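Local atomic coordinates of replicase polyprotein 1a (Avian infectious bronchitis virus, PDB entry 3LD1), a protein that is a fragment, probably N-terminal, of coronavirus non-structural protein 2, a replicase polyprotein product whose role in infection is not firmly established. Residues A18-T23 and A35-F40. The protein carries 3 engineered substitutions. Sequence-based numbering, arbitrary orientation.
Sequences ALFFYT and AVRQKF
Phe20, in the last turn of helix 13-20, reaches into the flank of helix 30-46 between Arg37 and Phe40, a buried helix-to-helix contact carried mainly by side chains near the N-terminus of the chain. It illustrates how one aromatic ring can join two helices while the arginine packed against it keeps its charged end paired with acidic residues. CG of Phe20 lies anti to the backbone N (chi1 -175°), which carries the ring out toward the other helix. Over the centre of one ring face sits Arg37 CD, 3.4 Å from the centroid of the Phe20 ring and almost on its normal, a CH-pi contact. Beyond that methylene the guanidinium continues back over Phe20 CB, its plane tilted 23° from that of the ring. The bend of Arg37 at chi2 (58°) sets CD over the phenyl face. NE pairs with Asp41 on its own helix and NH2 with Asp17 of helix 13-20, and the second of these salt bridges links the helices.

Phe40 meets the same ring differently. The two phenyl side chains run antiparallel, each passing alongside the other, with centroids 4.9 Å apart in an oblique pairing, and Phe20 CD1 rests over the rim of the Phe40 face, 3.4 Å from Phe40 CD2. At the edge of the Phe40 ring, CZ lies 4.2 Å from Leu19 CG. Val36 closes the far end, its CG1 standing 4.1 Å from Phe20 CZ near the ring plane.

Trp133 of helix 128-134 packs edge-to-face on Phe20 and also touches Val36, while Phe52 of strand 50-54 meets both Leu19 and Phe40, so the helix pair packs against helix 128-134 and an outermost strand of the four-stranded mixed sheet, with Phe89 of helix 82-89 also on Leu19.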
ATOM      1  N   ALA A  18      27.149  -5.196   3.292  1.00 36.60           N
ATOM      2  CA  ALA A  18      27.774  -6.073   4.297  1.00 36.80           C
ATOM      3  C   ALA A  18      28.009  -5.288   5.564  1.00 36.35           C
ATOM      4  O   ALA A  18      27.773  -5.815   6.639  1.00 36.04           O
ATOM      5  CB  ALA A  18      29.031  -6.666   3.829  1.00 35.24           C
ATOM      6  N   LEU A  19      28.511  -4.050   5.443  1.00 37.30           N
ATOM      7  CA  LEU A  19      28.712  -3.185   6.629  1.00 37.25           C
ATOM      8  C   LEU A  19      27.360  -3.102   7.334  1.00 39.25           C
ATOM      9  O   LEU A  19      27.204  -3.624   8.417  1.00 40.39           O
ATOM     10  CB  LEU A  19      29.156  -1.800   6.225  1.00 37.38           C
ATOM     11  CG  LEU A  19      29.209  -0.700   7.301  1.00 36.65           C
ATOM     12  CD1 LEU A  19      30.080  -1.115   8.496  1.00 36.56           C
ATOM     13  CD2 LEU A  19      29.715   0.620   6.656  1.00 34.41           C
ATOM     14  N   PHE A  20      26.346  -2.524   6.698  1.00 40.61           N
ATOM     15  CA  PHE A  20      25.047  -2.412   7.378  1.00 42.20           C
ATOM     16  C   PHE A  20      24.518  -3.732   8.020  1.00 42.76           C
ATOM     17  O   PHE A  20      23.827  -3.732   9.042  1.00 42.63           O
ATOM     18  CB  PHE A  20      23.946  -1.836   6.447  1.00 42.81           C
ATOM     19  CG  PHE A  20      22.601  -1.600   7.174  1.00 42.95           C
ATOM     20  CD1 PHE A  20      22.459  -0.533   8.073  1.00 40.34           C
ATOM     21  CD2 PHE A  20      21.516  -2.475   6.976  1.00 40.21           C
ATOM     22  CE1 PHE A  20      21.216  -0.338   8.739  1.00 46.10           C
ATOM     23  CE2 PHE A  20      20.266  -2.284   7.595  1.00 38.94           C
ATOM     24  CZ  PHE A  20      20.101  -1.248   8.502  1.00 42.67           C
ATOM     25  N   PHE A  21      24.825  -4.866   7.417  1.00 43.26           N
ATOM     26  CA  PHE A  21      24.259  -6.087   7.936  1.00 43.90           C
ATOM     27  C   PHE A  21      24.845  -6.596   9.261  1.00 44.12           C
ATOM     28  O   PHE A  21      24.552  -7.731   9.688  1.00 44.30           O
ATOM     29  CB  PHE A  21      24.394  -7.126   6.861  1.00 44.64           C
ATOM     30  CG  PHE A  21      23.410  -6.964   5.777  1.00 47.66           C
ATOM     31  CD1 PHE A  21      22.229  -6.232   6.005  1.00 48.16           C
ATOM     32  CD2 PHE A  21      23.602  -7.605   4.529  1.00 49.46           C
ATOM     33  CE1 PHE A  21      21.281  -6.097   4.959  1.00 49.58           C
ATOM     34  CE2 PHE A  21      22.663  -7.457   3.475  1.00 44.36           C
ATOM     35  CZ  PHE A  21      21.521  -6.713   3.693  1.00 45.23           C
ATOM     36  N   TYR A  22      25.690  -5.786   9.903  1.00 44.64           N
ATOM     37  CA  TYR A  22      26.147  -6.079  11.263  1.00 44.52           C
ATOM     38  C   TYR A  22      25.146  -5.591  12.274  1.00 45.45           C
ATOM     39  O   TYR A  22      25.299  -5.885  13.456  1.00 45.59           O
ATOM     40  CB  TYR A  22      27.477  -5.398  11.558  1.00 44.01           C
ATOM     41  CG  TYR A  22      28.652  -6.169  11.067  1.00 43.05           C
ATOM     42  CD1 TYR A  22      29.529  -6.811  11.994  1.00 43.72           C
ATOM     43  CD2 TYR A  22      28.944  -6.247   9.674  1.00 40.03           C
ATOM     44  CE1 TYR A  22      30.681  -7.575  11.516  1.00 42.62           C
ATOM     45  CE2 TYR A  22      30.076  -6.981   9.210  1.00 42.72           C
ATOM     46  CZ  TYR A  22      30.909  -7.651  10.168  1.00 42.26           C
ATOM     47  OH  TYR A  22      31.951  -8.358   9.781  1.00 42.42           O
ATOM     48  N   THR A  23      24.134  -4.842  11.809  1.00 46.77           N
ATOM     49  CA  THR A  23      23.166  -4.163  12.670  1.00 47.49           C
ATOM     50  C   THR A  23      22.494  -5.145  13.640  1.00 49.17           C
ATOM     51  O   THR A  23      22.338  -6.356  13.324  1.00 48.21           O
ATOM     52  CB  THR A  23      22.074  -3.454  11.857  1.00 47.19           C
ATOM     53  OG1 THR A  23      21.320  -2.606  12.737  1.00 48.18           O
ATOM     54  CG2 THR A  23      21.147  -4.480  11.199  1.00 46.16           C
ATOM     55  N   ALA A  35      12.872   2.215   7.174  1.00 41.81           N
ATOM     56  CA  ALA A  35      13.210   3.433   7.929  1.00 41.50           C
ATOM     57  C   ALA A  35      14.658   3.392   8.509  1.00 40.82           C
ATOM     58  O   ALA A  35      15.467   4.368   8.333  1.00 41.66           O
ATOM     59  CB  ALA A  35      12.121   3.744   9.016  1.00 40.44           C
ATOM     60  N   VAL A  36      15.002   2.256   9.107  1.00 38.89           N
ATOM     61  CA  VAL A  36      16.322   2.067   9.715  1.00 39.12           C
ATOM     62  C   VAL A  36      17.475   2.124   8.669  1.00 40.64           C
ATOM     63  O   VAL A  36      18.506   2.793   8.902  1.00 42.77           O
ATOM     64  CB  VAL A  36      16.417   0.738  10.515  1.00 38.30           C
ATOM     65  CG1 VAL A  36      17.707   0.666  11.214  1.00 35.50           C
ATOM     66  CG2 VAL A  36      15.220   0.573  11.550  1.00 38.11           C
ATOM     67  N   ARG A  37      17.313   1.463   7.521  1.00 40.97           N
ATOM     68  CA  ARG A  37      18.379   1.450   6.538  1.00 41.77           C
ATOM     69  C   ARG A  37      18.475   2.847   5.904  1.00 42.94           C
ATOM     70  O   ARG A  37      19.558   3.355   5.641  1.00 42.53           O
ATOM     71  CB  ARG A  37      18.139   0.329   5.512  1.00 41.50           C
ATOM     72  CG  ARG A  37      19.168   0.243   4.352  1.00 41.27           C
ATOM     73  CD  ARG A  37      20.551   0.053   4.895  1.00 39.34           C
ATOM     74  NE  ARG A  37      21.680   0.212   3.922  1.00 35.46           N
ATOM     75  CZ  ARG A  37      22.072  -0.805   3.172  1.00 32.18           C
ATOM     76  NH1 ARG A  37      21.383  -1.941   3.243  1.00 32.19           N
ATOM     77  NH2 ARG A  37      23.092  -0.680   2.350  1.00 32.68           N
ATOM     78  N   GLN A  38      17.342   3.497   5.707  1.00 44.19           N
ATOM     79  CA  GLN A  38      17.386   4.853   5.136  1.00 46.55           C
ATOM     80  C   GLN A  38      18.135   5.816   6.080  1.00 45.40           C
ATOM     81  O   GLN A  38      19.025   6.533   5.645  1.00 46.64           O
ATOM     82  CB  GLN A  38      15.970   5.339   4.726  1.00 45.98           C
ATOM     83  CG  GLN A  38      15.783   6.856   4.883  1.00 46.47           C
ATOM     84  CD  GLN A  38      14.266   7.265   4.944  1.00 49.81           C
ATOM     85  OE1 GLN A  38      13.517   7.246   3.928  1.00 45.58           O
ATOM     86  NE2 GLN A  38      13.814   7.620   6.167  1.00 56.16           N
ATOM     87  N   LYS A  39      17.821   5.796   7.372  1.00 44.69           N
ATOM     88  CA  LYS A  39      18.565   6.661   8.365  1.00 44.09           C
ATOM     89  C   LYS A  39      20.073   6.401   8.325  1.00 42.60           C
ATOM     90  O   LYS A  39      20.947   7.291   8.440  1.00 40.73           O
ATOM     91  CB  LYS A  39      18.059   6.354   9.782  1.00 43.34           C
ATOM     92  CG  LYS A  39      18.653   7.177  10.914  1.00 46.07           C
ATOM     93  CD  LYS A  39      17.822   6.938  12.241  1.00 45.00           C
ATOM     94  CE  LYS A  39      18.383   7.836  13.351  1.00 51.72           C
ATOM     95  NZ  LYS A  39      17.245   8.431  14.182  1.00 55.64           N
ATOM     96  N   PHE A  40      20.380   5.133   8.184  1.00 41.33           N
ATOM     97  CA  PHE A  40      21.773   4.810   8.267  1.00 42.18           C
ATOM     98  C   PHE A  40      22.485   5.296   6.984  1.00 41.64           C
ATOM     99  O   PHE A  40      23.535   5.953   7.049  1.00 42.07           O
ATOM    100  CB  PHE A  40      21.919   3.323   8.560  1.00 42.43           C
ATOM    101  CG  PHE A  40      23.286   2.789   8.308  1.00 45.52           C
ATOM    102  CD1 PHE A  40      24.171   2.589   9.365  1.00 46.30           C
ATOM    103  CD2 PHE A  40      23.700   2.452   7.004  1.00 46.18           C
ATOM    104  CE1 PHE A  40      25.473   2.040   9.134  1.00 44.07           C
ATOM    105  CE2 PHE A  40      24.970   1.913   6.757  1.00 43.73           C
ATOM    106  CZ  PHE A  40      25.861   1.703   7.826  1.00 45.43           C
TER